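Local coordinates for uncharacterized protein (Bacteroides fragilis, PDB 4FR9), which is of unknown function but has a fold resembling beta-lactamase-inhibitor protein (BLIP) and belongs to a putative beta-lactamase-inhibitor-like family of the PepSY clan, at residues 105-109 and 119-123; 60-64 and 140-144. All blocks are in the same frame, centred on the assembly; numbering follows the deposited sequence. Where two conformers were deposited one is given.

Interaction 1: residues 105-109 and 119-123; sequences TEFVV and LYFSE
A beta hairpin of a BLIP-like, all-antiparallel sheet supplies this buried contact: residues 105-109 open the strand 105-112, and residues 119-123 run from its hairpin partner 118-121 into the following loop. It illustrates how antiparallel pairing sorts side chains between two faces. Both strands are extended (phi -100 to -133°, psi 118 to 143°); their axes approach to 4.5 Å, with directions 149° apart. Phe107-Phe121 and Val109-Leu119 are hydrogen-bonded pairs, with CA atoms 5.0 and 5.1 Å apart; Val108-Tyr120 between them is a non-hydrogen-bonded pair (CA-CA 4.5 Å). Phe107 N donates to Phe121 O (2.9 Å) and Phe121 N to Phe107 O (2.8 Å); Val109 N donates to Leu119 O (2.9 Å) and Leu119 N to Val109 O (2.8 Å).

Phe107, Val109, Leu119 and Phe121 share the face covered by helix 75-83. Both phenylalanines adopt m with chi2 near -87°; their CB atoms lie 4.4 Å apart, and Val109 CG2 reaches Phe121 CE2 at 4.2 Å. On the other face, Val108 (t) sets CG2 3.9 Å from the centroid of the Tyr120 ring (m), a CH-pi contact over the ring face. Glu106 OE1 lies at the edge of this ring, 3.3 Å from Tyr120 CD2, while hydrogen-bonded to Tyr99 OH; the ring also meets His129 edge-to-face.

Toward Glu123 the two segments part, the CA atoms of Thr105 and Glu123 being 6.5 Å apart, and a water fills the gap, donating to Thr105 O (2.7 Å) and accepting from Glu123 N (2.9 Å).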
loop_
_atom_site.group_PDB
_atom_site.type_symbol
_atom_site.label_atom_id
_atom_site.label_comp_id
_atom_site.label_asym_id
_atom_site.label_seq_id
_atom_site.Cartn_x
_atom_site.Cartn_y
_atom_site.Cartn_z
ATOM N N THR A 105 -7.807 -6.310 2.850
ATOM C CA THR A 105 -7.701 -5.201 1.936
ATOM C C THR A 105 -8.122 -3.930 2.671
ATOM O O THR A 105 -9.177 -3.911 3.318
ATOM C CB THR A 105 -8.585 -5.413 0.720
ATOM O OG1 THR A 105 -8.248 -6.634 0.083
ATOM C CG2 THR A 105 -8.440 -4.308 -0.310
ATOM N N GLU A 106 -7.341 -2.870 2.530
ATOM C CA GLU A 106 -7.669 -1.499 3.003
ATOM C C GLU A 106 -7.484 -0.581 1.804
ATOM O O GLU A 106 -6.451 -0.651 1.143
ATOM C CB GLU A 106 -6.695 -0.980 4.085
ATOM C CG GLU A 106 -6.794 -1.679 5.461
ATOM C CD GLU A 106 -5.598 -1.480 6.362
ATOM O OE1 GLU A 106 -4.577 -0.930 5.927
ATOM O OE2 GLU A 106 -5.713 -1.931 7.527
ATOM N N PHE A 107 -8.425 0.300 1.543
ATOM C CA PHE A 107 -8.262 1.377 0.557
ATOM C C PHE A 107 -7.962 2.650 1.330
ATOM O O PHE A 107 -8.721 3.014 2.232
ATOM C CB PHE A 107 -9.534 1.539 -0.249
ATOM C CG PHE A 107 -9.808 0.384 -1.124
ATOM C CD1 PHE A 107 -9.247 0.332 -2.412
ATOM C CD2 PHE A 107 -10.561 -0.674 -0.704
ATOM C CE1 PHE A 107 -9.447 -0.754 -3.218
ATOM C CE2 PHE A 107 -10.766 -1.786 -1.534
ATOM C CZ PHE A 107 -10.212 -1.803 -2.788
ATOM N N VAL A 108 -6.881 3.341 0.972
ATOM C CA VAL A 108 -6.425 4.492 1.714
ATOM C C VAL A 108 -6.525 5.716 0.830
ATOM O O VAL A 108 -5.867 5.792 -0.210
ATOM C CB VAL A 108 -5.008 4.330 2.265
ATOM C CG1 VAL A 108 -4.682 5.498 3.154
ATOM C CG2 VAL A 108 -4.848 3.009 3.026
ATOM N N VAL A 109 -7.341 6.657 1.261
ATOM C CA VAL A 109 -7.504 7.934 0.581
ATOM C C VAL A 109 -6.840 9.000 1.452
ATOM O O VAL A 109 -7.234 9.174 2.607
ATOM C CB VAL A 109 -8.991 8.284 0.341
ATOM C CG1 VAL A 109 -9.123 9.621 -0.433
ATOM C CG2 VAL A 109 -9.682 7.184 -0.397
ATOM N N LEU A 119 -7.399 8.152 5.250
ATOM C CA LEU A 119 -8.667 7.494 5.515
ATOM C C LEU A 119 -8.554 6.077 5.007
ATOM O O LEU A 119 -8.331 5.844 3.834
ATOM C CB LEU A 119 -9.788 8.210 4.770
ATOM C CG LEU A 119 -9.956 9.694 5.018
ATOM C CD1 LEU A 119 -11.009 10.270 4.081
ATOM C CD2 LEU A 119 -10.299 9.946 6.481
ATOM N N TYR A 120 -8.717 5.115 5.922
ATOM C CA TYR A 120 -8.616 3.693 5.612
ATOM C C TYR A 120 -10.018 3.119 5.551
ATOM O O TYR A 120 -10.735 3.133 6.555
ATOM C CB TYR A 120 -7.839 2.911 6.665
ATOM C CG TYR A 120 -6.361 3.205 6.781
ATOM C CD1 TYR A 120 -5.902 4.428 7.182
ATOM C CD2 TYR A 120 -5.430 2.207 6.502
ATOM C CE1 TYR A 120 -4.519 4.684 7.316
ATOM C CE2 TYR A 120 -4.060 2.442 6.623
ATOM C CZ TYR A 120 -3.623 3.675 6.994
ATOM O OH TYR A 120 -2.256 3.908 7.119
ATOM N N PHE A 121 -10.397 2.593 4.392
ATOM C CA PHE A 121 -11.712 1.986 4.178
ATOM C C PHE A 121 -11.597 0.492 3.933
ATOM O O PHE A 121 -10.716 0.029 3.223
ATOM C CB PHE A 121 -12.397 2.606 2.966
ATOM C CG PHE A 121 -12.772 4.041 3.123
ATOM C CD1 PHE A 121 -13.977 4.396 3.691
ATOM C CD2 PHE A 121 -11.935 5.032 2.652
ATOM C CE1 PHE A 121 -14.336 5.721 3.823
ATOM C CE2 PHE A 121 -12.305 6.364 2.761
ATOM C CZ PHE A 121 -13.491 6.716 3.346
ATOM N N SER A 122 -12.566 -0.246 4.472
ATOM C CA SER A 122 -12.740 -1.630 4.124
ATOM C C SER A 122 -13.304 -1.736 2.712
ATOM O O SER A 122 -13.855 -0.774 2.155
ATOM C CB SER A 122 -13.692 -2.313 5.097
ATOM O OG SER A 122 -14.988 -1.777 4.921
ATOM N N GLU A 123 -13.256 -2.940 2.145
ATOM C CA GLU A 123 -13.826 -3.248 0.816
ATOM C C GLU A 123 -15.289 -2.900 0.733
ATOM O O GLU A 123 -15.794 -2.503 -0.311
ATOM C CB GLU A 123 -13.707 -4.750 0.531
ATOM C CG GLU A 123 -12.318 -5.208 0.248
ATOM C CD GLU A 123 -12.337 -6.574 -0.416
ATOM O OE1 GLU A 123 -13.233 -7.375 -0.057
ATOM O OE2 GLU A 123 -11.497 -6.810 -1.315
HETATM O O HOH W 1 -11.698 -4.805 3.655
#

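Interaction 2: residues 60-64 and 140-144; sequences WLMTE and HWPRV
The C-terminal tail of this BLIP-like protein runs alongside strand 60-67 of the antiparallel sheet, showing how a segment without regular secondary structure can pack through side chains and bound water. Residues 140-144 run nearly opposite to 61-64 (directions 170° apart), with the CA atoms of Met62 and Pro142 5.8 Å apart and those of Glu64 and His140 opening to 7.9 Å. Leu61, Met62 and Glu64 direct their CA-CB bonds toward the tail. Leu61 and Met62 form a classic beta bulge opposite Trp53 (Leu61 phi/psi -117/-25°, Met62 -170/148°), so that two consecutive side chains start toward the tail.

Selenomethionine Met62 spans the gap with chi angles t, t, p: SE lies 3.5 Å from Trp141 O, and the final turn carries CE to 3.4 Å from His140 O and 4.3 Å from Pro142 CD. Leu61 (m, t) packs CB on Pro142 CB at 4.0 Å and CD2 on Val144 CG2 at 3.9 Å. Pro142 also rests on Trp53 of the adjoining strand.

Glu64 extends t, t, bringing OE1 to the ring edge of His140 (m), 3.4 Å from CD2. One water joins the two backbones, donating to Leu61 O (2.7 Å) and accepting from Arg143 N (2.9 Å). Two more tie Glu64 OE1 to the His140 backbone, each donating to OE1 at 2.7 Å, one accepting from His140 N (2.9 Å), the other donating to His140 O (3.3 Å).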
loop_
_atom_site.group_PDB
_atom_site.type_symbol
_atom_site.label_atom_id
_atom_site.label_comp_id
_atom_site.label_asym_id
_atom_site.label_seq_id
_atom_site.Cartn_x
_atom_site.Cartn_y
_atom_site.Cartn_z
ATOM N N TRP A 60 5.461 -13.147 2.521
ATOM C CA TRP A 60 4.790 -11.943 2.060
ATOM C C TRP A 60 4.016 -11.305 3.202
ATOM O O TRP A 60 3.226 -11.982 3.885
ATOM C CB TRP A 60 3.829 -12.270 0.915
ATOM C CG TRP A 60 2.998 -11.110 0.516
ATOM C CD1 TRP A 60 3.415 -9.965 -0.092
ATOM C CD2 TRP A 60 1.594 -10.959 0.712
ATOM N NE1 TRP A 60 2.356 -9.094 -0.299
ATOM C CE2 TRP A 60 1.228 -9.694 0.198
ATOM C CE3 TRP A 60 0.595 -11.766 1.277
ATOM C CZ2 TRP A 60 -0.090 -9.233 0.223
ATOM C CZ3 TRP A 60 -0.698 -11.296 1.273
ATOM C CH2 TRP A 60 -1.021 -10.046 0.793
ATOM N N LEU A 61 4.216 -9.990 3.401
ATOM C CA LEU A 61 3.550 -9.291 4.465
ATOM C C LEU A 61 2.604 -8.185 4.013
ATOM O O LEU A 61 1.715 -7.822 4.781
ATOM C CB LEU A 61 4.569 -8.688 5.430
ATOM C CG LEU A 61 5.474 -9.718 6.126
ATOM C CD1 LEU A 61 6.428 -8.956 7.060
ATOM C CD2 LEU A 61 4.714 -10.783 6.873
HETATM N N MSE A 62 2.814 -7.602 2.850
HETATM C CA MSE A 62 1.962 -6.495 2.401
HETATM C C MSE A 62 2.254 -6.166 0.960
HETATM O O MSE A 62 3.384 -6.227 0.533
HETATM C CB MSE A 62 2.213 -5.251 3.258
HETATM C CG MSE A 62 1.129 -4.155 3.041
HETATM SE SE MSE A 62 1.424 -2.631 4.211
HETATM C CE MSE A 62 2.904 -1.886 3.314
ATOM N N THR A 63 1.222 -5.719 0.242
ATOM C CA THR A 63 1.389 -5.053 -1.039
ATOM C C THR A 63 0.678 -3.719 -0.985
ATOM O O THR A 63 -0.512 -3.684 -0.628
ATOM C CB THR A 63 0.833 -5.905 -2.198
ATOM O OG1 THR A 63 1.541 -7.154 -2.202
ATOM C CG2 THR A 63 0.970 -5.216 -3.527
ATOM N N GLU A 64 1.351 -2.659 -1.400
ATOM C CA GLU A 64 0.735 -1.369 -1.638
ATOM C C GLU A 64 0.663 -1.136 -3.137
ATOM O O GLU A 64 1.682 -1.223 -3.824
ATOM C CB GLU A 64 1.582 -0.263 -1.001
ATOM C CG GLU A 64 1.011 1.101 -1.261
ATOM C CD GLU A 64 1.724 2.232 -0.559
ATOM O OE1 GLU A 64 2.424 2.000 0.456
ATOM O OE2 GLU A 64 1.533 3.404 -0.980
ATOM N N HIS A 140 3.531 3.638 4.422
ATOM C CA HIS A 140 2.794 2.512 4.948
ATOM C C HIS A 140 3.727 1.348 5.160
ATOM O O HIS A 140 4.467 0.991 4.260
ATOM C CB HIS A 140 1.703 2.125 3.963
ATOM C CG HIS A 140 0.737 3.218 3.711
ATOM N ND1 HIS A 140 -0.019 3.797 4.712
ATOM C CD2 HIS A 140 0.423 3.857 2.563
ATOM C CE1 HIS A 140 -0.760 4.765 4.174
ATOM N NE2 HIS A 140 -0.506 4.831 2.881
ATOM N N TRP A 141 3.675 0.771 6.348
ATOM C CA TRP A 141 4.498 -0.351 6.744
ATOM C C TRP A 141 3.653 -1.580 7.046
ATOM O O TRP A 141 2.473 -1.462 7.357
ATOM C CB TRP A 141 5.265 0.011 8.020
ATOM C CG TRP A 141 6.274 1.080 7.869
ATOM C CD1 TRP A 141 6.059 2.412 7.959
ATOM C CD2 TRP A 141 7.669 0.919 7.614
ATOM N NE1 TRP A 141 7.232 3.094 7.790
ATOM C CE2 TRP A 141 8.234 2.195 7.553
ATOM C CE3 TRP A 141 8.503 -0.183 7.453
ATOM C CZ2 TRP A 141 9.592 2.404 7.337
ATOM C CZ3 TRP A 141 9.847 0.036 7.236
ATOM C CH2 TRP A 141 10.373 1.314 7.160
ATOM N N PRO A 142 4.237 -2.763 6.962
ATOM C CA PRO A 142 3.478 -3.937 7.334
ATOM C C PRO A 142 2.957 -3.927 8.761
ATOM O O PRO A 142 3.439 -3.180 9.620
ATOM C CB PRO A 142 4.478 -5.095 7.111
ATOM C CG PRO A 142 5.435 -4.559 6.087
ATOM C CD PRO A 142 5.565 -3.092 6.446
ATOM N N ARG A 143 1.969 -4.777 9.007
ATOM C CA ARG A 143 1.423 -4.931 10.354
ATOM C C ARG A 143 2.321 -5.631 11.337
ATOM O O ARG A 143 2.118 -5.501 12.551
ATOM C CB ARG A 143 0.086 -5.684 10.314
ATOM C CG ARG A 143 -1.014 -4.902 9.648
ATOM C CD ARG A 143 -2.185 -5.811 9.333
ATOM N NE ARG A 143 -3.310 -5.051 8.847
ATOM C CZ ARG A 143 -4.360 -5.578 8.239
ATOM N NH1 ARG A 143 -4.464 -6.869 7.997
ATOM N NH2 ARG A 143 -5.344 -4.766 7.835
ATOM N N VAL A 144 3.206 -6.471 10.844
ATOM C CA VAL A 144 4.107 -7.236 11.730
ATOM C C VAL A 144 5.537 -7.075 11.275
ATOM O O VAL A 144 5.766 -6.609 10.154
ATOM C CB VAL A 144 3.722 -8.733 11.794
ATOM C CG1 VAL A 144 2.351 -8.896 12.498
ATOM C CG2 VAL A 144 3.709 -9.330 10.398
ATOM O OXT VAL A 144 6.438 -7.454 12.046
HETATM O O HOH W 2 1.551 -7.193 7.453
HETATM O O HOH W 3 3.886 3.956 1.601
HETATM O O HOH W 4 4.506 0.404 1.056
#

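In the fold
Both interactions build on one antiparallel sheet, their centres about 14 Å apart. Interaction 1 joins neighbouring strands of a hairpin, whereas interaction 2 brings the tail back over an earlier strand, 76 residues away in sequence. The tail is what makes them meet: Arg143 NH2 forms a salt bridge with Glu106 OE2 at 2.9 Å, and Arg143 also makes a cation-pi contact with Tyr99, whose hydroxyl is hydrogen-bonded to Glu106 OE1. Three residues earlier in the tail, the His140 ring packs beside the hairpin, CE1 4.1 Å from Val108 CG1 and ND1 3.3 Å from Tyr120 OH. Through His140 and Arg143 the tail thus reaches the sheet face bearing Val108 and Tyr120, opposite the face against helix 75-83.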